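Local coordinates for 6-carboxyhexanoate--CoA ligase (Aquifex aeolicus, PDB 5TVA), which belongs to the 6-carboxyhexanoate--CoA ligase (BioW) family and is a mixed alpha/beta enzyme holding coenzyme A and adenosine monophosphate in this structure, at residues D2-A10 / A20-L29. Numbering follows the deposited sequence.
Sequences DLFSVRMRA and AERIVKKEEL. With COA (coenzyme A), chain D.
Phe-4 and Val-24, Val-6 and Arg-22, and Met-8 and Ala-20 form the hydrogen-bonded pairs of an antiparallel beta hairpin, whose strands 3-12 and 15-25 belong to a three-stranded sheet completed by strand 45-52. Each pair exchanges two backbone bonds; in the last, Met-8 N meets Ala-20 O at 2.9 Å with an N-H...O angle of 171°.

The apolar side chains of Val-6 and Met-8 suit the face that helix 29-37 covers. Leu-29, at the start of that helix, crosses Phe-4 at about a right angle and sets Leu-29 CD2 over one face of the Phe-4 ring, near its rim, 4.1 Å from Phe-4 CG. On the other face of the sheet Leu-3 CD1 reaches Ile-23 CG2 at 4.1 Å, and both side chains also pack on Leu-237.

Polar groups gather on this second face toward the coenzyme A pocket. Glu-21 runs alongside Arg-7 because its chi1 of 176° turns CG away from the backbone N and the rest of the chain is extended; Arg-7 CG lies 3.5 Å from Glu-21 CD. The charged ends do not pair: Arg-7 NH2 bridges to Glu-51, while Glu-21 OE1 accepts from His-138 N. Farther along strand 3-12, Arg-9 NH1 donates to coenzyme A O4A. Serine suits position 5: its short hydroxyl arm lets OG of Ser-5 donate to Glu-21 OE2 at 2.9 Å, from above the carboxylate plane.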
loop_
_atom_site.group_PDB
_atom_site.type_symbol
_atom_site.label_atom_id
_atom_site.label_comp_id
_atom_site.label_asym_id
_atom_site.label_seq_id
_atom_site.Cartn_x
_atom_site.Cartn_y
_atom_site.Cartn_z
ATOM N N ASP A 2 -22.770 -3.124 13.760
ATOM C CA ASP A 2 -22.185 -1.821 14.050
ATOM C C ASP A 2 -20.651 -1.858 13.997
ATOM O O ASP A 2 -20.018 -2.560 14.771
ATOM C CB ASP A 2 -22.659 -1.324 15.417
ATOM C CG ASP A 2 -23.822 -0.339 15.309
ATOM O OD1 ASP A 2 -24.712 -0.555 14.447
ATOM O OD2 ASP A 2 -23.839 0.653 16.081
ATOM N N LEU A 3 -20.063 -1.114 13.064
ATOM C CA LEU A 3 -18.624 -1.086 12.873
ATOM C C LEU A 3 -18.080 0.294 13.204
ATOM O O LEU A 3 -18.749 1.314 12.999
ATOM C CB LEU A 3 -18.241 -1.441 11.437
ATOM C CG LEU A 3 -18.365 -2.876 10.949
ATOM C CD1 LEU A 3 -17.944 -2.917 9.475
ATOM C CD2 LEU A 3 -17.537 -3.867 11.797
ATOM N N PHE A 4 -16.847 0.312 13.705
ATOM C CA PHE A 4 -16.125 1.544 13.984
ATOM C C PHE A 4 -14.773 1.483 13.284
ATOM O O PHE A 4 -14.061 0.474 13.371
ATOM C CB PHE A 4 -15.947 1.751 15.497
ATOM C CG PHE A 4 -17.233 2.010 16.233
ATOM C CD1 PHE A 4 -18.051 0.954 16.615
ATOM C CD2 PHE A 4 -17.622 3.313 16.557
ATOM C CE1 PHE A 4 -19.241 1.185 17.297
ATOM C CE2 PHE A 4 -18.817 3.556 17.243
ATOM C CZ PHE A 4 -19.625 2.487 17.612
ATOM N N SER A 5 -14.430 2.551 12.583
ATOM C CA SER A 5 -13.121 2.694 11.969
ATOM C C SER A 5 -12.191 3.368 12.972
ATOM O O SER A 5 -12.551 4.392 13.554
ATOM C CB SER A 5 -13.246 3.525 10.691
ATOM O OG SER A 5 -12.027 4.141 10.347
ATOM N N VAL A 6 -11.018 2.775 13.205
ATOM C CA VAL A 6 -10.059 3.283 14.188
ATOM C C VAL A 6 -8.776 3.621 13.455
ATOM O O VAL A 6 -8.049 2.715 13.029
ATOM C CB VAL A 6 -9.784 2.275 15.306
ATOM C CG1 VAL A 6 -8.836 2.883 16.332
ATOM C CG2 VAL A 6 -11.076 1.853 15.953
ATOM N N ARG A 7 -8.476 4.913 13.323
ATOM C CA ARG A 7 -7.313 5.359 12.559
ATOM C C ARG A 7 -6.308 6.027 13.478
ATOM O O ARG A 7 -6.662 6.959 14.203
ATOM C CB ARG A 7 -7.695 6.343 11.449
ATOM C CG ARG A 7 -8.396 5.723 10.255
ATOM C CD ARG A 7 -8.845 6.816 9.248
ATOM N NE ARG A 7 -10.099 7.439 9.674
ATOM C CZ ARG A 7 -10.663 8.524 9.119
ATOM N NH1 ARG A 7 -10.084 9.154 8.099
ATOM N NH2 ARG A 7 -11.819 8.984 9.593
ATOM N N MET A 8 -5.050 5.581 13.404
ATOM C CA MET A 8 -3.963 6.121 14.209
ATOM C C MET A 8 -2.844 6.598 13.299
ATOM O O MET A 8 -2.493 5.923 12.332
ATOM C CB MET A 8 -3.435 5.053 15.180
ATOM C CG MET A 8 -2.254 5.493 16.100
ATOM S SD MET A 8 -0.594 5.475 15.351
ATOM C CE MET A 8 -0.387 3.724 15.014
ATOM N N ARG A 9 -2.291 7.766 13.607
ATOM C CA ARG A 9 -1.040 8.237 13.028
ATOM C C ARG A 9 -0.184 8.807 14.149
ATOM O O ARG A 9 -0.713 9.317 15.143
ATOM C CB ARG A 9 -1.276 9.302 11.967
ATOM C CG ARG A 9 -1.821 10.602 12.545
ATOM C CD ARG A 9 -2.170 11.575 11.448
ATOM N NE ARG A 9 -2.331 12.936 11.949
ATOM C CZ ARG A 9 -3.514 13.498 12.180
ATOM N NH1 ARG A 9 -4.628 12.813 11.945
ATOM N NH2 ARG A 9 -3.587 14.732 12.643
ATOM N N ALA A 10 1.139 8.709 13.997
ATOM C CA ALA A 10 2.069 9.167 15.029
ATOM C C ALA A 10 3.292 9.791 14.378
ATOM O O ALA A 10 3.761 9.316 13.340
ATOM C CB ALA A 10 2.500 8.031 15.964
ATOM N N ALA A 20 -1.835 3.253 11.152
ATOM C CA ALA A 20 -2.534 1.985 11.007
ATOM C C ALA A 20 -4.017 2.259 11.180
ATOM O O ALA A 20 -4.407 3.256 11.791
ATOM C CB ALA A 20 -2.056 0.944 12.043
ATOM N N GLU A 21 -4.831 1.346 10.665
ATOM C CA GLU A 21 -6.274 1.426 10.786
ATOM C C GLU A 21 -6.829 0.049 11.114
ATOM O O GLU A 21 -6.331 -0.967 10.608
ATOM C CB GLU A 21 -6.920 1.968 9.495
ATOM C CG GLU A 21 -8.449 1.993 9.519
ATOM C CD GLU A 21 -9.035 2.829 8.370
ATOM O OE1 GLU A 21 -8.252 3.348 7.546
ATOM O OE2 GLU A 21 -10.276 2.993 8.321
ATOM N N ARG A 22 -7.836 0.026 11.988
ATOM C CA ARG A 22 -8.613 -1.166 12.298
ATOM C C ARG A 22 -10.098 -0.835 12.187
ATOM O O ARG A 22 -10.534 0.245 12.592
ATOM C CB ARG A 22 -8.304 -1.679 13.718
ATOM C CG ARG A 22 -6.828 -1.982 13.942
ATOM C CD ARG A 22 -6.431 -3.341 13.373
ATOM N NE ARG A 22 -5.005 -3.608 13.631
ATOM C CZ ARG A 22 -4.018 -3.259 12.809
ATOM N NH1 ARG A 22 -4.291 -2.661 11.647
ATOM N NH2 ARG A 22 -2.762 -3.532 13.130
ATOM N N ILE A 23 -10.881 -1.772 11.658
ATOM C CA ILE A 23 -12.322 -1.608 11.530
ATOM C C ILE A 23 -12.938 -2.798 12.233
ATOM O O ILE A 23 -12.771 -3.934 11.781
ATOM C CB ILE A 23 -12.777 -1.545 10.063
ATOM C CG1 ILE A 23 -11.969 -0.504 9.309
ATOM C CG2 ILE A 23 -14.261 -1.282 9.985
ATOM C CD1 ILE A 23 -12.236 -0.490 7.825
ATOM N N VAL A 24 -13.647 -2.550 13.334
ATOM C CA VAL A 24 -14.054 -3.621 14.236
ATOM C C VAL A 24 -15.435 -3.326 14.812
ATOM O O VAL A 24 -15.927 -2.191 14.776
ATOM C CB VAL A 24 -13.035 -3.826 15.391
ATOM C CG1 VAL A 24 -11.645 -4.133 14.843
ATOM C CG2 VAL A 24 -12.982 -2.603 16.304
ATOM N N LYS A 25 -16.036 -4.386 15.368
ATOM C CA LYS A 25 -17.244 -4.279 16.181
ATOM C C LYS A 25 -16.950 -3.547 17.487
ATOM O O LYS A 25 -15.825 -3.573 17.992
ATOM C CB LYS A 25 -17.793 -5.673 16.503
ATOM C CG LYS A 25 -18.443 -6.385 15.335
ATOM C CD LYS A 25 -18.657 -7.873 15.631
ATOM C CE LYS A 25 -19.451 -8.538 14.507
ATOM N NZ LYS A 25 -19.147 -9.988 14.362
ATOM N N LYS A 26 -17.990 -2.923 18.056
ATOM C CA LYS A 26 -17.815 -2.138 19.278
ATOM C C LYS A 26 -17.188 -2.960 20.396
ATOM O O LYS A 26 -16.406 -2.434 21.196
ATOM C CB LYS A 26 -19.153 -1.563 19.753
ATOM C CG LYS A 26 -19.089 -0.947 21.161
ATOM C CD LYS A 26 -20.284 -0.048 21.455
ATOM C CE LYS A 26 -20.032 0.825 22.683
ATOM N NZ LYS A 26 -18.918 1.824 22.490
ATOM N N GLU A 27 -17.510 -4.252 20.469
ATOM C CA GLU A 27 -16.968 -5.067 21.554
ATOM C C GLU A 27 -15.478 -5.357 21.393
ATOM O O GLU A 27 -14.882 -5.976 22.281
ATOM C CB GLU A 27 -17.751 -6.377 21.669
ATOM C CG GLU A 27 -17.831 -7.160 20.378
ATOM C CD GLU A 27 -19.198 -7.120 19.730
ATOM O OE1 GLU A 27 -19.807 -6.021 19.620
ATOM O OE2 GLU A 27 -19.657 -8.208 19.313
ATOM N N GLU A 28 -14.860 -4.937 20.289
ATOM C CA GLU A 28 -13.412 -4.994 20.139
ATOM C C GLU A 28 -12.805 -3.614 19.910
ATOM O O GLU A 28 -11.609 -3.510 19.592
ATOM C CB GLU A 28 -13.014 -5.943 19.009
ATOM C CG GLU A 28 -13.859 -7.196 18.969
ATOM C CD GLU A 28 -13.908 -7.833 17.592
ATOM O OE1 GLU A 28 -13.105 -7.430 16.715
ATOM O OE2 GLU A 28 -14.763 -8.731 17.384
ATOM N N LEU A 29 -13.599 -2.557 20.075
ATOM C CA LEU A 29 -13.097 -1.199 19.914
ATOM C C LEU A 29 -11.899 -0.932 20.824
ATOM O O LEU A 29 -10.836 -0.504 20.363
ATOM C CB LEU A 29 -14.226 -0.218 20.210
ATOM C CG LEU A 29 -13.956 1.249 19.946
ATOM C CD1 LEU A 29 -13.248 1.367 18.619
ATOM C CD2 LEU A 29 -15.301 1.988 19.903
HETATM N N1A COA D . 2.339 9.029 5.755
HETATM C C2A COA D . 2.715 10.296 5.987
HETATM N N3A COA D . 1.894 11.172 6.551
HETATM C C4A COA D . 0.637 10.816 6.883
HETATM C C5A COA D . 0.206 9.507 6.656
HETATM C C6A COA D . 1.130 8.607 6.067
HETATM N N6A COA D . 0.694 7.178 5.789
HETATM N N7A COA D . -1.054 9.395 7.083
HETATM C C8A COA D . -1.423 10.569 7.558
HETATM N N9A COA D . -0.403 11.426 7.475
HETATM C C1B COA D . -0.607 12.850 7.869
HETATM C C2B COA D . 0.177 13.843 7.784
HETATM O O2B COA D . 0.925 13.933 6.528
HETATM C C3B COA D . -1.123 14.889 7.644
HETATM O O3B COA D . -1.699 14.635 6.335
HETATM P P3B COA D . -1.681 15.603 4.961
HETATM O O7A COA D . -3.061 15.531 4.382
HETATM O O8A COA D . -1.310 17.028 5.243
HETATM O O9A COA D . -0.721 15.066 3.933
HETATM C C4B COA D . -1.930 14.547 8.608
HETATM O O4B COA D . -1.408 13.176 9.150
HETATM C C5B COA D . -3.472 14.387 8.198
HETATM O O5B COA D . -3.693 13.170 7.572
HETATM P P1A COA D . -5.095 12.263 7.707
HETATM O O1A COA D . -5.655 12.002 6.303
HETATM O O2A COA D . -6.139 12.912 8.584
HETATM O O3A COA D . -4.668 10.799 8.328
HETATM P P2A COA D . -5.646 9.723 9.179
HETATM O O4A COA D . -5.676 10.227 10.628
HETATM O O5A COA D . -7.093 9.752 8.661
HETATM O O6A COA D . -4.933 8.196 9.064
HETATM C CBP COA D . -3.612 6.250 7.994
HETATM C CCP COA D . -4.383 7.655 7.820
HETATM C CDP COA D . -2.260 6.487 8.716
HETATM C CEP COA D . -4.403 5.358 8.975
HETATM C CAP COA D . -3.395 5.525 6.554
HETATM O OAP COA D . -2.142 5.746 6.022
HETATM C C9P COA D . -3.571 3.981 6.539
HETATM O O9P COA D . -4.639 3.466 6.285
HETATM N N8P COA D . -2.440 3.102 6.820
HETATM C C7P COA D . -2.588 1.610 6.838
HETATM C C6P COA D . -1.751 0.921 5.770
HETATM C C5P COA D . -0.200 1.123 5.905
HETATM O O5P COA D . 0.270 2.183 6.078
HETATM N N4P COA D . 0.671 -0.073 5.785
HETATM C C3P COA D . 2.175 0.084 5.939
HETATM C C2P COA D . 2.850 -1.186 5.407
HETATM S S1P COA D . 2.185 -1.405 3.728
HETATM O O HOH W 1 -21.252 -4.414 16.987
#